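Local coordinates for probable transcriptional regulatory protein NarL (Mycobacterium tuberculosis, PDB 3EUL) that probably acts, once phosphorylated by its partner kinase NarS, as a DNA-binding transcription regulator of aerobic nitrate metabolism genes, its signal receiver domain being the part described, at residues L26-V31 against V44-D49; R33-S36 against S40-V43. One frame throughout, in Å; residues are numbered along the deposited sequence.

Interaction 1 (L26-V31 against V44-D49); sequences LFREGV and VGEADD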
loop_
_atom_site.group_PDB
_atom_site.type_symbol
_atom_site.label_atom_id
_atom_site.label_comp_id
_atom_site.label_asym_id
_atom_site.label_seq_id
_atom_site.Cartn_x
_atom_site.Cartn_y
_atom_site.Cartn_z
ATOM N N LEU A 26 -5.839 -6.499 12.910
ATOM C CA LEU A 26 -6.182 -5.243 13.588
ATOM C C LEU A 26 -5.501 -3.989 13.018
ATOM O O LEU A 26 -6.087 -2.915 13.017
ATOM C CB LEU A 26 -5.891 -5.382 15.067
ATOM C CG LEU A 26 -6.763 -6.415 15.804
ATOM C CD1 LEU A 26 -6.412 -6.442 17.278
ATOM C CD2 LEU A 26 -8.236 -6.121 15.618
ATOM N N PHE A 27 -4.273 -4.113 12.519
ATOM C CA PHE A 27 -3.675 -2.996 11.786
ATOM C C PHE A 27 -4.388 -2.775 10.466
ATOM O O PHE A 27 -4.718 -1.657 10.133
ATOM C CB PHE A 27 -2.178 -3.155 11.513
ATOM C CG PHE A 27 -1.556 -1.880 11.040
ATOM C CD1 PHE A 27 -1.121 -0.935 11.951
ATOM C CD2 PHE A 27 -1.481 -1.586 9.687
ATOM C CE1 PHE A 27 -0.580 0.262 11.520
ATOM C CE2 PHE A 27 -0.951 -0.366 9.249
ATOM C CZ PHE A 27 -0.512 0.552 10.169
ATOM N N ARG A 28 -4.607 -3.844 9.709
ATOM C CA ARG A 28 -5.368 -3.742 8.457
ATOM C C ARG A 28 -6.775 -3.123 8.655
ATOM O O ARG A 28 -7.161 -2.180 7.947
ATOM C CB ARG A 28 -5.465 -5.106 7.790
ATOM C CG ARG A 28 -5.708 -5.005 6.265
ATOM C CD ARG A 28 -5.809 -6.354 5.611
ATOM N NE ARG A 28 -6.773 -7.247 6.246
ATOM C CZ ARG A 28 -6.503 -8.332 6.986
ATOM N NH1 ARG A 28 -5.264 -8.739 7.260
ATOM N NH2 ARG A 28 -7.510 -9.024 7.486
ATOM N N GLU A 29 -7.514 -3.635 9.631
ATOM C CA GLU A 29 -8.848 -3.087 9.946
ATOM C C GLU A 29 -8.767 -1.588 10.284
ATOM O O GLU A 29 -9.630 -0.797 9.895
ATOM C CB GLU A 29 -9.490 -3.852 11.099
ATOM C CG GLU A 29 -10.042 -5.228 10.709
ATOM C CD GLU A 29 -10.544 -6.014 11.913
ATOM O OE1 GLU A 29 -10.835 -5.381 12.964
ATOM O OE2 GLU A 29 -10.655 -7.265 11.809
ATOM N N GLY A 30 -7.700 -1.212 10.981
ATOM C CA GLY A 30 -7.515 0.159 11.430
ATOM C C GLY A 30 -7.274 1.083 10.261
ATOM O O GLY A 30 -7.826 2.166 10.211
ATOM N N VAL A 31 -6.441 0.635 9.313
ATOM C CA VAL A 31 -6.188 1.366 8.085
ATOM C C VAL A 31 -7.462 1.479 7.221
ATOM O O VAL A 31 -7.793 2.551 6.712
ATOM C CB VAL A 31 -5.077 0.682 7.264
ATOM C CG1 VAL A 31 -4.921 1.355 5.870
ATOM C CG2 VAL A 31 -3.760 0.725 8.019
ATOM N N VAL A 44 -11.102 -1.295 -2.174
ATOM C CA VAL A 44 -11.690 -2.246 -3.091
ATOM C C VAL A 44 -11.231 -3.654 -2.847
ATOM O O VAL A 44 -11.826 -4.581 -3.364
ATOM C CB VAL A 44 -11.463 -1.854 -4.548
ATOM C CG1 VAL A 44 -12.188 -0.542 -4.835
ATOM C CG2 VAL A 44 -9.985 -1.783 -4.893
ATOM N N GLY A 45 -10.198 -3.823 -2.027
ATOM C CA GLY A 45 -9.694 -5.153 -1.709
ATOM C C GLY A 45 -8.737 -5.128 -0.548
ATOM O O GLY A 45 -8.046 -4.141 -0.348
ATOM N N GLU A 46 -8.716 -6.223 0.219
ATOM C CA GLU A 46 -7.795 -6.414 1.334
ATOM C C GLU A 46 -7.097 -7.761 1.217
ATOM O O GLU A 46 -7.758 -8.737 0.872
ATOM C CB GLU A 46 -8.594 -6.487 2.617
ATOM C CG GLU A 46 -9.337 -5.236 2.970
ATOM C CD GLU A 46 -10.106 -5.377 4.279
ATOM O OE1 GLU A 46 -9.502 -5.877 5.264
ATOM O OE2 GLU A 46 -11.314 -4.995 4.298
ATOM N N ALA A 47 -5.814 -7.829 1.574
ATOM C CA ALA A 47 -5.034 -9.067 1.495
ATOM C C ALA A 47 -4.219 -9.225 2.765
ATOM O O ALA A 47 -3.833 -8.238 3.380
ATOM C CB ALA A 47 -4.086 -9.031 0.290
ATOM N N ASP A 48 -3.936 -10.464 3.144
ATOM C CA ASP A 48 -3.001 -10.713 4.227
ATOM C C ASP A 48 -1.744 -11.408 3.766
ATOM O O ASP A 48 -0.926 -11.785 4.598
ATOM C CB ASP A 48 -3.672 -11.456 5.389
ATOM C CG ASP A 48 -4.608 -12.539 4.925
ATOM O OD1 ASP A 48 -4.113 -13.518 4.321
ATOM O OD2 ASP A 48 -5.839 -12.399 5.156
ATOM N N ASP A 49 -1.551 -11.554 2.458
ATOM C CA ASP A 49 -0.244 -11.977 1.964
ATOM C C ASP A 49 0.069 -11.361 0.610
ATOM O O ASP A 49 -0.819 -10.823 -0.059
ATOM C CB ASP A 49 -0.133 -13.491 1.935
ATOM C CG ASP A 49 -0.983 -14.113 0.888
ATOM O OD1 ASP A 49 -0.467 -14.328 -0.236
ATOM O OD2 ASP A 49 -2.164 -14.392 1.188
#

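Interaction 2 (R33-S36 against S40-V43); sequences RALS and SVNV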
loop_
_atom_site.group_PDB
_atom_site.type_symbol
_atom_site.label_atom_id
_atom_site.label_comp_id
_atom_site.label_asym_id
_atom_site.label_seq_id
_atom_site.Cartn_x
_atom_site.Cartn_y
_atom_site.Cartn_z
ATOM N N ARG A 33 -10.547 1.290 8.104
ATOM C CA ARG A 33 -11.505 2.210 8.722
ATOM C C ARG A 33 -11.130 3.673 8.545
ATOM O O ARG A 33 -11.991 4.487 8.190
ATOM C CB ARG A 33 -11.676 1.899 10.200
ATOM C CG ARG A 33 -13.020 2.298 10.714
ATOM C CD ARG A 33 -13.382 1.415 11.862
ATOM N NE ARG A 33 -14.389 1.976 12.751
ATOM C CZ ARG A 33 -14.168 2.991 13.583
ATOM N NH1 ARG A 33 -12.983 3.619 13.634
ATOM N NH2 ARG A 33 -15.141 3.397 14.366
ATOM N N ALA A 34 -9.877 4.011 8.803
ATOM C CA ALA A 34 -9.348 5.378 8.528
ATOM C C ALA A 34 -9.643 5.843 7.116
ATOM O O ALA A 34 -10.117 6.972 6.898
ATOM C CB ALA A 34 -7.841 5.450 8.760
ATOM N N LEU A 35 -9.333 4.990 6.131
ATOM C CA LEU A 35 -9.559 5.369 4.741
ATOM C C LEU A 35 -11.061 5.514 4.437
ATOM O O LEU A 35 -11.503 6.515 3.862
ATOM C CB LEU A 35 -8.867 4.361 3.803
ATOM C CG LEU A 35 -7.348 4.247 3.908
ATOM C CD1 LEU A 35 -6.778 3.111 2.992
ATOM C CD2 LEU A 35 -6.697 5.578 3.634
ATOM N N SER A 36 -11.842 4.528 4.847
ATOM C CA SER A 36 -13.262 4.502 4.572
ATOM C C SER A 36 -13.996 5.670 5.245
ATOM O O SER A 36 -14.870 6.297 4.638
ATOM C CB SER A 36 -13.838 3.147 5.031
ATOM O OG SER A 36 -13.318 2.097 4.210
ATOM N N SER A 40 -13.237 9.864 1.280
ATOM C CA SER A 40 -12.535 10.097 -0.006
ATOM C C SER A 40 -11.874 8.851 -0.625
ATOM O O SER A 40 -11.192 8.939 -1.666
ATOM C CB SER A 40 -11.471 11.175 0.192
ATOM O OG SER A 40 -12.084 12.442 0.413
ATOM N N VAL A 41 -12.060 7.703 0.014
ATOM C CA VAL A 41 -11.355 6.488 -0.353
ATOM C C VAL A 41 -12.317 5.294 -0.348
ATOM O O VAL A 41 -13.099 5.073 0.589
ATOM C CB VAL A 41 -10.143 6.184 0.584
ATOM C CG1 VAL A 41 -9.425 4.874 0.154
ATOM C CG2 VAL A 41 -9.128 7.362 0.648
ATOM N N ASN A 42 -12.226 4.528 -1.419
ATOM C CA ASN A 42 -12.917 3.275 -1.587
ATOM C C ASN A 42 -11.859 2.147 -1.531
ATOM O O ASN A 42 -11.059 1.971 -2.441
ATOM C CB ASN A 42 -13.652 3.302 -2.921
ATOM C CG ASN A 42 -14.403 2.001 -3.243
ATOM O OD1 ASN A 42 -14.594 1.093 -2.403
ATOM N ND2 ASN A 42 -14.851 1.922 -4.489
ATOM N N VAL A 43 -11.897 1.394 -0.451
ATOM C CA VAL A 43 -11.077 0.216 -0.299
ATOM C C VAL A 43 -11.757 -0.893 -1.097
ATOM O O VAL A 43 -12.874 -1.344 -0.789
ATOM C CB VAL A 43 -10.863 -0.130 1.187
ATOM C CG1 VAL A 43 -10.033 -1.441 1.362
ATOM C CG2 VAL A 43 -10.117 1.039 1.899
HETATM O O HOH W 1 -14.495 6.891 2.005
HETATM O O HOH W 2 -13.951 1.584 1.637
#

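Interaction 1 (L26-V31 against V44-D49)
Arg28 reaches from the helix across to Glu46 on the strand, and these two residues bury more surface here than any others. The evidence for a salt bridge is direct: Arg28 NE lies 3.2 Å from Glu46 OE1, with an N-H...O angle of 156°. The oxygen sits at the edge of the guanidinium, in its plane, and accepts through its anti lone pair, the one turned away from OE2. Across this contact a single bond, NE to OE1, joins the two flat groups, whose planes are 41° apart. A bend at chi3 (52°) in the otherwise extended Arg28 chain turns NE to that oxygen, while Arg28 CD passes 3.5 Å from Ala47 O.

Asp48 comes third. Its CB lies 3.7 Å from Arg28 NH1, but Asp48 OD2 stays 4.3 Å from Arg28 NH1 and well out of the guanidinium plane; no N-H points at it, and any help from its charge is probably long-range electrostatics. NH1 instead donates to the backbone oxygen of Asp22, just past strand 16-21, giving the guanidinium a second hold. Behind the strand, the Ala47 side chain packs on helix 50-60. The contact thus ties the first helix to the edge strand of the parallel sheet, within the beta-alpha-beta unit that opens the CheY-like receiver fold.

Interaction 2 (R33-S36 against S40-V43)
Leu35 packs against Val41 and Val43 where helix 25-38 turns back into edge strand 41-47, the second half of a beta-alpha-beta crossover in the receiver domain. The apolar part rests on the alternation of the strand: the CB atoms of Val41 and Val43 are directed toward the helix, that of the intervening Asn42 away. Leu35 CB meets Val41 CG1 at 3.7 Å and Val43 CG2 at 4.0 Å, thereby bridging the two valines. The Leu35 and Val43 side chains cross at about a right angle, with Leu35 CD1 also 4.1 Å from Val43 CG2. With CG1 of Val43 opposite the backbone N (chi1 177°), it is CG2 that meets Leu35. Leu35 also touches Val18 and Val20 of strand 16-21 and Val126 and Val129 of helix 122-134, which places it between the sheet and that helix.

Polar links across the contact run through water, there being no direct hydrogen bond between the segments. One water donates to both Ser36 O and Val41 O, joining two backbone carbonyls. The hydroxyl of Ser36, which also bonds to Val32 O within the helix, lies at the margin of the valine packing. A second water bridges it to the strand, donating to Ser36 OG at 2.7 Å and accepting from Val43 N at 2.9 Å.

Both interactions join helix 25-38 to strand 41-47, and their centres lie 11 Å apart. Along the chain the order is 26-31, 33-36, 40-43, 44-49, so interaction 2 closes the short turn between helix and strand and interaction 1 spans the wider separation outside it. The segments adjoin in sequence but the contacts otherwise do not touch. They also differ in character: interaction 1 is mainly ionic, interaction 2 apolar and water-bridged. Together they fasten one helix along an outermost strand of the five-stranded parallel sheet, at two levels of the CheY-like receiver domain.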